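Local coordinates for extracellular solute-binding protein (Conexibacter woesei, PDB 4P98), which probably acts as the substrate-binding lipoprotein of an ABC transporter, capturing a solute outside the cell membrane for uptake, at residues A38-A41 against A42-K46; Q253-L256 against E257-R260. One frame throughout, in Å; residues are numbered along the deposited sequence.

Contact 1. Residues A38-A41 against A42-K46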
loop_
_atom_site.group_PDB
_atom_site.type_symbol
_atom_site.label_atom_id
_atom_site.label_comp_id
_atom_site.label_asym_id
_atom_site.label_seq_id
_atom_site.Cartn_x
_atom_site.Cartn_y
_atom_site.Cartn_z
ATOM N N ALA A 38 -4.702 -6.017 -3.270
ATOM C CA ALA A 38 -4.781 -7.479 -3.308
ATOM C C ALA A 38 -5.771 -7.966 -4.350
ATOM O O ALA A 38 -5.496 -8.924 -5.074
ATOM C CB ALA A 38 -5.131 -8.035 -1.947
ATOM N N ALA A 39 -6.928 -7.316 -4.417
ATOM C CA ALA A 39 -7.936 -7.667 -5.419
ATOM C C ALA A 39 -7.410 -7.501 -6.853
ATOM O O ALA A 39 -7.682 -8.338 -7.714
ATOM C CB ALA A 39 -9.202 -6.838 -5.220
ATOM N N GLU A 40 -6.645 -6.440 -7.097
ATOM C CA GLU A 40 -6.121 -6.172 -8.434
ATOM C C GLU A 40 -5.047 -7.203 -8.806
ATOM O O GLU A 40 -5.036 -7.706 -9.933
ATOM C CB GLU A 40 -5.565 -4.761 -8.557
ATOM C CG GLU A 40 -5.207 -4.417 -9.996
ATOM C CD GLU A 40 -4.446 -3.125 -10.136
ATOM O OE1 GLU A 40 -3.262 -3.194 -10.520
ATOM O OE2 GLU A 40 -5.027 -2.048 -9.871
ATOM N N ALA A 41 -4.181 -7.535 -7.856
ATOM C CA ALA A 41 -3.195 -8.599 -8.063
ATOM C C ALA A 41 -3.901 -9.923 -8.350
ATOM O O ALA A 41 -3.513 -10.665 -9.262
ATOM C CB ALA A 41 -2.274 -8.731 -6.863
ATOM N N ALA A 42 -4.964 -10.204 -7.604
ATOM C CA ALA A 42 -5.710 -11.436 -7.799
ATOM C C ALA A 42 -6.392 -11.497 -9.177
ATOM O O ALA A 42 -6.425 -12.561 -9.808
ATOM C CB ALA A 42 -6.723 -11.631 -6.680
ATOM N N GLU A 43 -6.932 -10.370 -9.636
ATOM C CA GLU A 43 -7.490 -10.283 -10.988
ATOM C C GLU A 43 -6.420 -10.590 -12.033
ATOM O O GLU A 43 -6.643 -11.392 -12.926
ATOM C CB GLU A 43 -8.090 -8.895 -11.260
ATOM C CG GLU A 43 -9.551 -8.769 -10.886
ATOM C CD GLU A 43 -10.428 -9.737 -11.665
ATOM O OE1 GLU A 43 -10.592 -9.556 -12.892
ATOM O OE2 GLU A 43 -10.947 -10.685 -11.052
ATOM N N ARG A 44 -5.260 -9.960 -11.906
ATOM C CA ARG A 44 -4.170 -10.189 -12.850
ATOM C C ARG A 44 -3.651 -11.628 -12.801
ATOM O O ARG A 44 -3.152 -12.127 -13.809
ATOM C CB ARG A 44 -3.028 -9.193 -12.625
ATOM C CG ARG A 44 -3.421 -7.752 -12.918
ATOM C CD ARG A 44 -2.407 -6.775 -12.355
ATOM N NE ARG A 44 -1.203 -6.691 -13.185
ATOM C CZ ARG A 44 0.022 -6.391 -12.740
ATOM N NH1 ARG A 44 1.031 -6.338 -13.610
ATOM N NH2 ARG A 44 0.254 -6.154 -11.434
ATOM N N LEU A 45 -3.785 -12.288 -11.648
ATOM C CA LEU A 45 -3.335 -13.674 -11.473
ATOM C C LEU A 45 -4.165 -14.682 -12.273
ATOM O O LEU A 45 -3.701 -15.783 -12.546
ATOM C CB LEU A 45 -3.363 -14.055 -9.996
ATOM C CG LEU A 45 -2.644 -15.322 -9.550
ATOM C CD1 LEU A 45 -1.134 -15.124 -9.638
ATOM C CD2 LEU A 45 -3.047 -15.673 -8.122
ATOM N N LYS A 46 -5.381 -14.311 -12.661
ATOM C CA LYS A 46 -6.214 -15.191 -13.500
ATOM C C LYS A 46 -5.509 -15.599 -14.800
ATOM O O LYS A 46 -5.692 -16.712 -15.291
ATOM C CB LYS A 46 -7.558 -14.532 -13.792
ATOM C CG LYS A 46 -8.357 -14.306 -12.517
ATOM C CD LYS A 46 -9.731 -13.708 -12.755
ATOM C CE LYS A 46 -10.452 -13.579 -11.422
ATOM N NZ LYS A 46 -11.837 -13.054 -11.605
#

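Contact 2. Residues Q253-L256 against E257-R260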
loop_
_atom_site.group_PDB
_atom_site.type_symbol
_atom_site.label_atom_id
_atom_site.label_comp_id
_atom_site.label_asym_id
_atom_site.label_seq_id
_atom_site.Cartn_x
_atom_site.Cartn_y
_atom_site.Cartn_z
ATOM N N GLN A 253 2.235 -14.784 -7.933
ATOM C CA GLN A 253 2.769 -15.646 -9.001
ATOM C C GLN A 253 3.741 -16.674 -8.440
ATOM O O GLN A 253 3.700 -17.856 -8.796
ATOM C CB GLN A 253 3.429 -14.796 -10.083
ATOM C CG GLN A 253 2.403 -14.052 -10.918
ATOM C CD GLN A 253 3.024 -13.034 -11.842
ATOM O OE1 GLN A 253 4.037 -12.414 -11.514
ATOM N NE2 GLN A 253 2.406 -12.835 -12.995
ATOM N N SER A 254 4.576 -16.227 -7.517
ATOM C CA SER A 254 5.533 -17.111 -6.848
ATOM C C SER A 254 4.807 -18.205 -6.055
ATOM O O SER A 254 5.231 -19.372 -6.059
ATOM C CB SER A 254 6.472 -16.312 -5.942
ATOM O OG SER A 254 7.398 -17.180 -5.288
ATOM N N TYR A 255 3.716 -17.844 -5.386
ATOM C CA TYR A 255 2.883 -18.849 -4.714
ATOM C C TYR A 255 2.394 -19.958 -5.656
ATOM O O TYR A 255 2.422 -21.140 -5.306
ATOM C CB TYR A 255 1.654 -18.195 -4.059
ATOM C CG TYR A 255 1.916 -17.254 -2.898
ATOM C CD1 TYR A 255 3.100 -17.288 -2.171
ATOM C CD2 TYR A 255 0.937 -16.341 -2.502
ATOM C CE1 TYR A 255 3.313 -16.426 -1.105
ATOM C CE2 TYR A 255 1.141 -15.486 -1.434
ATOM C CZ TYR A 255 2.311 -15.537 -0.725
ATOM O OH TYR A 255 2.488 -14.676 0.340
ATOM N N LEU A 256 1.923 -19.582 -6.838
ATOM C CA LEU A 256 1.454 -20.584 -7.808
ATOM C C LEU A 256 2.599 -21.475 -8.281
ATOM O O LEU A 256 2.454 -22.699 -8.382
ATOM C CB LEU A 256 0.794 -19.908 -9.004
ATOM C CG LEU A 256 -0.445 -19.050 -8.775
ATOM C CD1 LEU A 256 -1.138 -18.788 -10.102
ATOM C CD2 LEU A 256 -1.420 -19.657 -7.781
ATOM N N GLU A 257 3.749 -20.870 -8.552
ATOM C CA GLU A 257 4.928 -21.647 -8.953
ATOM C C GLU A 257 5.391 -22.617 -7.870
ATOM O O GLU A 257 5.754 -23.764 -8.157
ATOM C CB GLU A 257 6.065 -20.721 -9.372
ATOM C CG GLU A 257 5.877 -20.170 -10.776
ATOM C CD GLU A 257 5.999 -21.273 -11.818
ATOM O OE1 GLU A 257 7.129 -21.777 -12.031
ATOM O OE2 GLU A 257 4.968 -21.669 -12.388
ATOM N N GLN A 258 5.373 -22.159 -6.630
ATOM C CA GLN A 258 5.731 -22.997 -5.499
ATOM C C GLN A 258 4.804 -24.195 -5.387
ATOM O O GLN A 258 5.257 -25.317 -5.176
ATOM C CB GLN A 258 5.691 -22.198 -4.205
ATOM C CG GLN A 258 6.828 -21.225 -4.039
ATOM C CD GLN A 258 6.600 -20.285 -2.869
ATOM O OE1 GLN A 258 6.329 -20.728 -1.745
ATOM N NE2 GLN A 258 6.720 -18.988 -3.121
ATOM N N ILE A 259 3.506 -23.948 -5.518
ATOM C CA ILE A 259 2.516 -25.024 -5.433
ATOM C C ILE A 259 2.737 -26.018 -6.575
ATOM O O ILE A 259 2.737 -27.219 -6.362
ATOM C CB ILE A 259 1.090 -24.442 -5.438
ATOM C CG1 ILE A 259 0.817 -23.786 -4.083
ATOM C CG2 ILE A 259 0.047 -25.507 -5.733
ATOM C CD1 ILE A 259 -0.340 -22.817 -4.111
ATOM N N ARG A 260 2.974 -25.505 -7.777
ATOM C CA ARG A 260 3.181 -26.368 -8.938
ATOM C C ARG A 260 4.451 -27.221 -8.825
ATOM O O ARG A 260 4.461 -28.357 -9.285
ATOM C CB ARG A 260 3.147 -25.538 -10.224
ATOM C CG ARG A 260 1.715 -25.172 -10.625
ATOM C CD ARG A 260 1.617 -23.982 -11.573
ATOM N NE ARG A 260 0.223 -23.742 -11.963
ATOM C CZ ARG A 260 -0.282 -22.586 -12.400
ATOM N NH1 ARG A 260 0.472 -21.505 -12.521
ATOM N NH2 ARG A 260 -1.573 -22.511 -12.719
#

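Contact 1. Residues A38-A41 against A42-K46
The E40 carboxylate and the R44 guanidinium, one helical turn apart, have their planes turned 75° against each other, so neither group lies flat on the other. The carboxylate makes its closest side-chain approach at an aliphatic carbon: E40 OE1 comes to 4.1 Å from R44 CD, while the distance from E40 OE1 to R44 NH2 is 4.7 Å, opposite charges that are near but not in contact and probably attract only weakly. E40 reaches forward because CG stands anti to its backbone N (chi1 -172°) and the chain runs on extended. R44 bends at chi3, and its methylenes lie against the main-chain carbonyl of E40, with R44 CG 3.4 Å from E40 O; the guanidinium also makes a weak, long ion pair with D247.

Beneath these side chains runs a regular alpha-helix, the crossover helix between strands 22-25 and 53-55. Each of A38, A39, E40 and A41 gives its carbonyl to the amide four residues on; R44 N to E40 O, for example, is a 3.0 Å hydrogen bond. A38 and A41 rest on Y252 of helix 249-261, and A42 packs on V52. On the outer side E43 and K46 pair: K46 NZ sits 2.6 Å from E43 OE2, approaching on the syn side and 16° out of the carboxylate plane.

A38, A41, A42 and L45 are thus buried against neighbouring elements, while E43, R44 and K46 are exposed; of the two acid-base pairs here E43-K46 is a closed salt bridge, whereas E40-R44 probably contributes only longer-range electrostatic attraction.

Contact 2. Residues Q253-L256 against E257-R260
Q258 lies along the carbonyl of S254, one turn back in the alpha-helix 249-261, which packs on the six-stranded parallel sheet of a periplasmic-binding-protein fold. Q258 CG is 3.2 Å from S254 O, and the same oxygen accepts the hydrogen bond from Q258 N, at 2.8 Å. With its chain extended beyond CG, Q258 carries its amide to the S254 hydroxyl, CD lying 4.0 Å from S254 OG, and to the edge of the Y255 ring; ring and amide planes stand 78° apart, with the two side chains pointing the same way. An alanine here would remove CG and the amide, and would probably open a gap beside the Y255 ring edge and leave S254 OG without its polar neighbour.

On another side of the helix R260 and L256 run side by side. The R260 methylenes pass over L256 O, with CG at 3.4 Å, and the chain, extended from CG to NE, carries the guanidinium alongside the leucine, where it lies oblique to L256 CB, with R260 NH1 3.9 Å from that carbon.

The next shell positions several of these groups. Q258 packs on F264 and R267, and S254 also meets R267. R260 NH1 is hydrogen-bonded to D48 O, and Q253 NE2 to D48 OD2, so one aspartate ties both ends of this stretch to the chain that follows helix 34-45. Y255 points into the domain, where its OH is hydrogen-bonded to S103 OG and its side chain packs on D119 and W121 of strand 118-123 and on L78, which I259 also meets. The isoleucine runs back along its own helix: I259 CG1, anti to the carbonyl carbon (chi1 -73°), brings CD1 to 3.4 Å from Y255 O.

In the fold
Contacts 1 and 2 lie on two helices of the same domain, their centres about 14 Å apart, and they meet directly through L45. Its CD1 packs 3.7 Å from L256 CD1 and also comes to 3.8 Å from Q253 N. Helix 34-45 belongs to the beta-alpha-beta unit at the 53-55 edge of the six-stranded sheet, whereas helix 249-261 enters late, after the chain has returned from the other, five-stranded domain, and leads on to strand 268-271 at the far edge. The pair thus joins early and late parts of the sequence. Contact 1 lies about 15 Å and contact 2 about 23 Å from the centre of the chain, both distances measured between centres.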